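Local coordinates for protein spindle pole body component (Chaetomium thermophilum, PDB 6L82) that probably binds gamma-tubulin and microtubule minus ends as a GCP5 subunit, represented here by its N-terminal region in complex with another protein, at residues A[17-22]-A[39-44]; A[68-71]-A[77-80]; A[60-65]-A[98-103]. One frame throughout, in Å; residues are numbered along the deposited sequence.

Contact 1 of 3, residues A[17-22]-A[39-44]; sequences DDLVSA and DFVLRS
L19 is the first residue of 17-22 to touch the other helix: its CD2 branch lies 4.3 Å from CG1 of V41, a loose apolar approach. V20 follows, and its CG2 meets CG2 of V41 at 4.1 Å. In both valines CG1 stands anti to the backbone N, which leaves CG2 beside the N as the methyl that makes this contact; the two side chains pass each other running in opposite senses. The backbones stay well apart, with the CA atoms of V20 and V41 separated by 8.2 Å. V41 thus takes one methyl from each of two consecutive residues, CG1 going to L19 and CG2 to V20, and it contributes about half of the 100 Å² buried here.

V41 also rests on A16, and L42 reaches L9, L12 and A16, so helix 31-45 lies against helix 5-23 over more than these residues. Within 39-44, R43 and D39 form a salt bridge, NH2 of R43 donating to the syn lone pair of D39 OD2 at 3.0 Å with an N-H...O angle of 156°; the carboxylate lies at the edge of the guanidinium, near its plane. At the next residue, the carbonyl O of F40 is gripped twice by S44: OG of S44 is 2.7 Å from O of F40, and N of S44 comes from the opposite face of the carbonyl plane.

What joins these helices of the GCP5 N-terminal region here is therefore hydrophobic burial by three aliphatic side chains, a contact with little directional restraint. The R43-D39 salt bridge and the S44 hydroxyl bond stay within helix 31-45, and between the helices there is a long, weak ion pair, D17 to R38.

Contact 2 of 3, residues A[68-71]-A[77-80]; sequences RFSI and LADA
F69 turns its CG beside the backbone N, anti to the carbonyl carbon (chi1 -70°), and L77, its chain turned away from a staggered position, carries its CD2 over the face of that ring. The methyl stands almost directly above the ring centre: L77 CD2 is 3.6 Å from the centroid of the F69 ring and 13° off the normal, a clear CH-pi contact. CG and CB of L77 approach the same ring nearer its CE2 and CD2 atoms. The root of the phenylalanine is engaged as well: CB of F69 lies 3.9 Å from CB of A78, a small side chain consistent with the close approach of the backbones, the CA atoms of F69 and A78 being 5.5 Å apart. A78 CB also meets OG of S70 at 3.6 Å; that hydroxyl is hydrogen-bonded to the carbonyl O of E66, one turn back in its own helix. With the ring cut back to an alanine here, the CD2 methyl of L77 is likely to lose the face it covers, opening a gap between the helices. Close packing of this kind beside the short connection between helices 55-71 and 75-88 is characteristic of an antiparallel helical hairpin.

Contact 3 of 3, residues A[60-65]-A[98-103]; sequences DRLNGL and ELLHLL
L62 and L100 supply the apolar part of the contact, meeting methyl to methyl with CD1 of each 4.2 Å from the other. Both chains leave their helices with CG anti to the carbonyl carbon, and they cross at about a right angle and meet through these CD1 atoms. Each continues into neighbouring apolar surface: L62 leans on L85 and L104, L100 on L88 and V58.

Those partners outline the fold. Helix 75-88 returns antiparallel to helix 55-71, and helix 96-106 then runs in roughly the same sense as 55-71, giving an up-down-up three-helix arrangement in which L62 and L100 face each other beside the middle helix. The spacing is wide, 9.2 Å between the CA atoms of R61 and H101, and is bridged by side chains alone.

The polar part is made by R61 and H101, both partly exposed. R61 bends at its third torsion (chi3 73°) and brings NH1 to the H101 ring, 4.0 Å from CD2 of H101 and 4.0 Å from its NE2. The approach is oblique, with the guanidinium and imidazole planes 76° apart, so the two groups adjoin without stacking. H101 reaches this place although its CB points away from helix 55-71: its CG stands anti to the backbone N, and the end of the ring swings back. The stronger partner of R61 is E105, one turn beyond H101, whose OE1 forms a salt bridge with NH1. This carboxylate would probably offset any repulsion between the arginine and a protonated histidine.

How the contacts relate
Contact 1 comes first along the chain and joins helices 5-23 and 31-45; it closes before either of the others opens and lies on the opposite side of the chain's centre. Its centre is about 34 Å from that of contact 2 and about 24 Å from that of contact 3, with no touch between them. Contacts 2 and 3 share helix 55-71 and have centres about 14 Å apart: 60-65 pairs with the last helix, 96-106, while 68-71 pairs with 75-88, a partner that falls between the two segments of contact 3. The GCP5 N-terminal region is thus built as a two-helix part and a three-helix part, both packing against the other protein of the assembly.

Contact 1 of 3, residues A[17-22]-A[39-44]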
# COMPACT_ATOMS: atom_id res chain seq x y z
N ASP A 17 -6.49 -11.19 -5.24
CA ASP A 17 -7.53 -10.86 -6.23
C ASP A 17 -7.98 -9.41 -6.13
O ASP A 17 -8.17 -8.74 -7.15
CB ASP A 17 -8.75 -11.77 -6.05
CG ASP A 17 -8.55 -13.18 -6.57
OD1 ASP A 17 -8.91 -14.14 -5.84
OD2 ASP A 17 -8.14 -13.34 -7.73
N ASP A 18 -8.27 -8.94 -4.90
CA ASP A 18 -8.68 -7.54 -4.73
C ASP A 18 -7.60 -6.61 -5.22
O ASP A 18 -7.88 -5.63 -5.93
CB ASP A 18 -9.01 -7.23 -3.27
CG ASP A 18 -10.08 -8.16 -2.68
OD1 ASP A 18 -10.80 -8.84 -3.44
OD2 ASP A 18 -10.22 -8.16 -1.43
N LEU A 19 -6.35 -6.90 -4.86
CA LEU A 19 -5.26 -6.01 -5.22
C LEU A 19 -5.15 -5.90 -6.73
O LEU A 19 -5.09 -4.81 -7.30
CB LEU A 19 -3.95 -6.51 -4.60
CG LEU A 19 -2.86 -5.47 -4.36
CD1 LEU A 19 -3.37 -4.37 -3.41
CD2 LEU A 19 -1.58 -6.11 -3.81
N VAL A 20 -5.23 -7.05 -7.41
CA VAL A 20 -5.17 -7.04 -8.87
C VAL A 20 -6.36 -6.28 -9.44
O VAL A 20 -6.20 -5.35 -10.23
CB VAL A 20 -5.12 -8.49 -9.38
CG1 VAL A 20 -5.41 -8.54 -10.88
CG2 VAL A 20 -3.77 -9.10 -9.01
N SER A 21 -7.57 -6.63 -9.00
CA SER A 21 -8.78 -6.00 -9.52
C SER A 21 -8.78 -4.49 -9.27
O SER A 21 -9.16 -3.71 -10.15
CB SER A 21 -10.01 -6.65 -8.88
OG SER A 21 -11.21 -6.04 -9.33
N ALA A 22 -8.33 -4.05 -8.09
CA ALA A 22 -8.33 -2.63 -7.79
C ALA A 22 -7.27 -1.84 -8.57
O ALA A 22 -7.46 -0.65 -8.82
CB ALA A 22 -8.14 -2.41 -6.29
N ASP A 39 -1.10 -14.81 -9.29
CA ASP A 39 0.00 -15.70 -8.95
C ASP A 39 1.26 -14.90 -8.63
O ASP A 39 1.99 -15.23 -7.68
CB ASP A 39 0.23 -16.68 -10.10
CG ASP A 39 1.53 -17.42 -9.97
OD1 ASP A 39 1.56 -18.41 -9.20
OD2 ASP A 39 2.52 -17.01 -10.62
N PHE A 40 1.53 -13.84 -9.40
CA PHE A 40 2.67 -12.98 -9.11
C PHE A 40 2.57 -12.38 -7.71
O PHE A 40 3.59 -12.24 -7.02
CB PHE A 40 2.79 -11.85 -10.13
CG PHE A 40 3.54 -10.66 -9.63
CD1 PHE A 40 4.91 -10.71 -9.44
CD2 PHE A 40 2.88 -9.49 -9.32
CE1 PHE A 40 5.60 -9.62 -8.97
CE2 PHE A 40 3.58 -8.40 -8.86
CZ PHE A 40 4.94 -8.47 -8.68
N VAL A 41 1.36 -12.01 -7.27
CA VAL A 41 1.25 -11.34 -5.98
C VAL A 41 1.53 -12.32 -4.84
O VAL A 41 2.25 -12.01 -3.89
CB VAL A 41 -0.12 -10.67 -5.80
CG1 VAL A 41 -0.23 -10.15 -4.38
CG2 VAL A 41 -0.32 -9.56 -6.79
N LEU A 42 0.96 -13.52 -4.94
CA LEU A 42 1.16 -14.52 -3.89
C LEU A 42 2.61 -14.98 -3.84
O LEU A 42 3.15 -15.23 -2.76
CB LEU A 42 0.23 -15.70 -4.14
CG LEU A 42 -1.24 -15.34 -3.95
CD1 LEU A 42 -2.09 -16.37 -4.65
CD2 LEU A 42 -1.54 -15.28 -2.49
N ARG A 43 3.24 -15.11 -5.01
CA ARG A 43 4.64 -15.52 -5.04
C ARG A 43 5.56 -14.46 -4.44
O ARG A 43 6.47 -14.79 -3.67
CB ARG A 43 5.05 -15.84 -6.48
CG ARG A 43 5.87 -17.10 -6.62
CD ARG A 43 6.61 -17.11 -7.95
NE ARG A 43 5.72 -17.41 -9.06
CZ ARG A 43 6.15 -17.76 -10.28
NH1 ARG A 43 7.45 -17.86 -10.52
NH2 ARG A 43 5.27 -18.03 -11.24
N SER A 44 5.32 -13.18 -4.75
CA SER A 44 6.22 -12.14 -4.24
C SER A 44 6.15 -12.02 -2.72
O SER A 44 7.17 -11.73 -2.08
CB SER A 44 5.88 -10.78 -4.87
OG SER A 44 5.78 -10.91 -6.28

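Contact 2 of 3, residues A[68-71]-A[77-80]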
# COMPACT_ATOMS: atom_id res chain seq x y z
N ARG A 68 10.47 19.56 3.63
CA ARG A 68 10.57 19.82 2.20
C ARG A 68 9.35 20.59 1.70
O ARG A 68 9.49 21.52 0.90
CB ARG A 68 10.73 18.52 1.42
CG ARG A 68 10.37 18.69 -0.05
CD ARG A 68 11.31 17.95 -0.95
NE ARG A 68 11.20 16.51 -0.78
CZ ARG A 68 10.35 15.74 -1.44
NH1 ARG A 68 9.50 16.28 -2.31
NH2 ARG A 68 10.35 14.43 -1.24
N PHE A 69 8.16 20.22 2.15
CA PHE A 69 6.96 20.96 1.77
C PHE A 69 7.11 22.45 2.08
O PHE A 69 6.73 23.30 1.27
CB PHE A 69 5.75 20.40 2.50
CG PHE A 69 5.33 19.05 2.04
CD1 PHE A 69 5.57 18.64 0.73
CD2 PHE A 69 4.71 18.17 2.91
CE1 PHE A 69 5.18 17.38 0.30
CE2 PHE A 69 4.32 16.91 2.49
CZ PHE A 69 4.56 16.51 1.18
N SER A 70 7.67 22.78 3.25
CA SER A 70 7.78 24.18 3.65
C SER A 70 8.78 24.92 2.77
O SER A 70 8.52 26.05 2.33
CB SER A 70 8.19 24.29 5.12
OG SER A 70 7.53 23.33 5.93
N ILE A 71 9.93 24.30 2.52
CA ILE A 71 10.96 24.89 1.68
C ILE A 71 10.42 25.25 0.30
O ILE A 71 10.87 26.20 -0.32
CB ILE A 71 12.17 23.92 1.58
CG1 ILE A 71 12.74 23.62 2.97
CG2 ILE A 71 13.25 24.48 0.69
CD1 ILE A 71 12.72 24.81 3.92
N LEU A 77 0.50 22.02 3.22
CA LEU A 77 0.68 20.58 3.12
C LEU A 77 1.51 20.04 4.29
O LEU A 77 1.21 18.96 4.82
CB LEU A 77 1.34 20.23 1.79
CG LEU A 77 0.95 18.89 1.18
CD1 LEU A 77 -0.53 18.89 0.76
CD2 LEU A 77 1.84 18.57 0.01
N ALA A 78 2.55 20.77 4.71
CA ALA A 78 3.31 20.38 5.89
C ALA A 78 2.44 20.35 7.14
O ALA A 78 2.51 19.41 7.94
CB ALA A 78 4.50 21.32 6.10
N ASP A 79 1.62 21.40 7.34
CA ASP A 79 0.74 21.44 8.51
C ASP A 79 -0.28 20.30 8.46
O ASP A 79 -0.56 19.65 9.48
CB ASP A 79 0.01 22.78 8.60
CG ASP A 79 0.95 23.94 8.91
OD1 ASP A 79 2.08 23.70 9.39
OD2 ASP A 79 0.54 25.11 8.69
N ALA A 80 -0.86 20.06 7.27
CA ALA A 80 -1.75 18.91 7.08
C ALA A 80 -1.10 17.62 7.56
O ALA A 80 -1.67 16.89 8.38
CB ALA A 80 -2.12 18.79 5.60

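Contact 3 of 3, residues A[60-65]-A[98-103]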
# COMPACT_ATOMS: atom_id res chain seq x y z
N ASP A 60 11.40 9.99 10.87
CA ASP A 60 12.39 10.87 10.27
C ASP A 60 12.03 11.18 8.82
O ASP A 60 12.18 12.32 8.37
CB ASP A 60 13.78 10.24 10.37
CG ASP A 60 14.89 11.19 9.95
OD1 ASP A 60 15.19 12.14 10.71
OD2 ASP A 60 15.47 10.98 8.87
N ARG A 61 11.52 10.20 8.07
CA ARG A 61 11.15 10.49 6.70
C ARG A 61 9.91 11.38 6.65
O ARG A 61 9.78 12.23 5.76
CB ARG A 61 10.91 9.21 5.91
CG ARG A 61 12.17 8.40 5.59
CD ARG A 61 11.83 6.97 5.06
NE ARG A 61 11.29 6.96 3.69
CZ ARG A 61 11.00 5.86 3.00
NH1 ARG A 61 11.18 4.66 3.53
NH2 ARG A 61 10.52 5.96 1.77
N LEU A 62 8.98 11.20 7.59
CA LEU A 62 7.84 12.10 7.65
C LEU A 62 8.27 13.51 8.07
O LEU A 62 7.71 14.50 7.59
CB LEU A 62 6.78 11.54 8.60
CG LEU A 62 6.18 10.20 8.18
CD1 LEU A 62 5.35 9.63 9.31
CD2 LEU A 62 5.33 10.34 6.94
N ASN A 63 9.27 13.61 8.95
CA ASN A 63 9.79 14.93 9.31
C ASN A 63 10.43 15.62 8.11
O ASN A 63 10.18 16.80 7.85
CB ASN A 63 10.78 14.81 10.48
CG ASN A 63 10.08 14.49 11.79
OD1 ASN A 63 8.89 14.74 11.94
ND2 ASN A 63 10.82 13.94 12.75
N GLY A 64 11.25 14.89 7.35
CA GLY A 64 11.88 15.48 6.18
C GLY A 64 10.90 15.90 5.10
O GLY A 64 11.15 16.87 4.38
N LEU A 65 9.78 15.18 4.97
CA LEU A 65 8.72 15.60 4.05
C LEU A 65 8.12 16.93 4.47
O LEU A 65 8.00 17.86 3.66
CB LEU A 65 7.62 14.53 3.99
CG LEU A 65 7.65 13.53 2.84
CD1 LEU A 65 6.52 12.51 3.02
CD2 LEU A 65 7.53 14.27 1.52
N GLU A 98 4.14 0.35 10.16
CA GLU A 98 4.23 -0.40 8.91
C GLU A 98 3.38 0.24 7.83
O GLU A 98 3.79 0.32 6.67
CB GLU A 98 3.80 -1.85 9.11
CG GLU A 98 4.55 -2.63 10.17
CD GLU A 98 4.25 -4.13 10.10
OE1 GLU A 98 4.02 -4.66 8.99
OE2 GLU A 98 4.22 -4.79 11.16
N LEU A 99 2.18 0.69 8.20
CA LEU A 99 1.29 1.28 7.21
C LEU A 99 1.85 2.59 6.69
O LEU A 99 1.75 2.89 5.49
CB LEU A 99 -0.10 1.49 7.81
CG LEU A 99 -0.80 0.16 8.11
CD1 LEU A 99 -2.00 0.32 9.06
CD2 LEU A 99 -1.22 -0.47 6.78
N LEU A 100 2.45 3.39 7.58
CA LEU A 100 3.06 4.63 7.12
C LEU A 100 4.27 4.32 6.26
O LEU A 100 4.51 4.99 5.25
CB LEU A 100 3.43 5.52 8.31
CG LEU A 100 2.38 5.97 9.31
CD1 LEU A 100 2.98 6.47 10.64
CD2 LEU A 100 1.50 7.05 8.66
N HIS A 101 5.03 3.29 6.64
CA HIS A 101 6.15 2.84 5.81
C HIS A 101 5.68 2.53 4.40
O HIS A 101 6.32 2.93 3.42
CB HIS A 101 6.81 1.61 6.42
CG HIS A 101 8.07 1.20 5.73
ND1 HIS A 101 8.78 0.08 6.08
CD2 HIS A 101 8.74 1.77 4.70
CE1 HIS A 101 9.85 -0.02 5.31
NE2 HIS A 101 9.86 1.00 4.47
N LEU A 102 4.56 1.81 4.29
CA LEU A 102 3.97 1.50 2.99
C LEU A 102 3.65 2.78 2.22
O LEU A 102 3.94 2.88 1.02
CB LEU A 102 2.71 0.65 3.17
CG LEU A 102 1.87 0.44 1.90
CD1 LEU A 102 2.62 -0.44 0.90
CD2 LEU A 102 0.49 -0.15 2.22
N LEU A 103 3.05 3.77 2.90
CA LEU A 103 2.73 5.03 2.22
C LEU A 103 4.00 5.78 1.84
O LEU A 103 4.09 6.33 0.73
CB LEU A 103 1.82 5.92 3.08
CG LEU A 103 0.52 5.28 3.57
CD1 LEU A 103 -0.31 6.26 4.39
CD2 LEU A 103 -0.30 4.70 2.40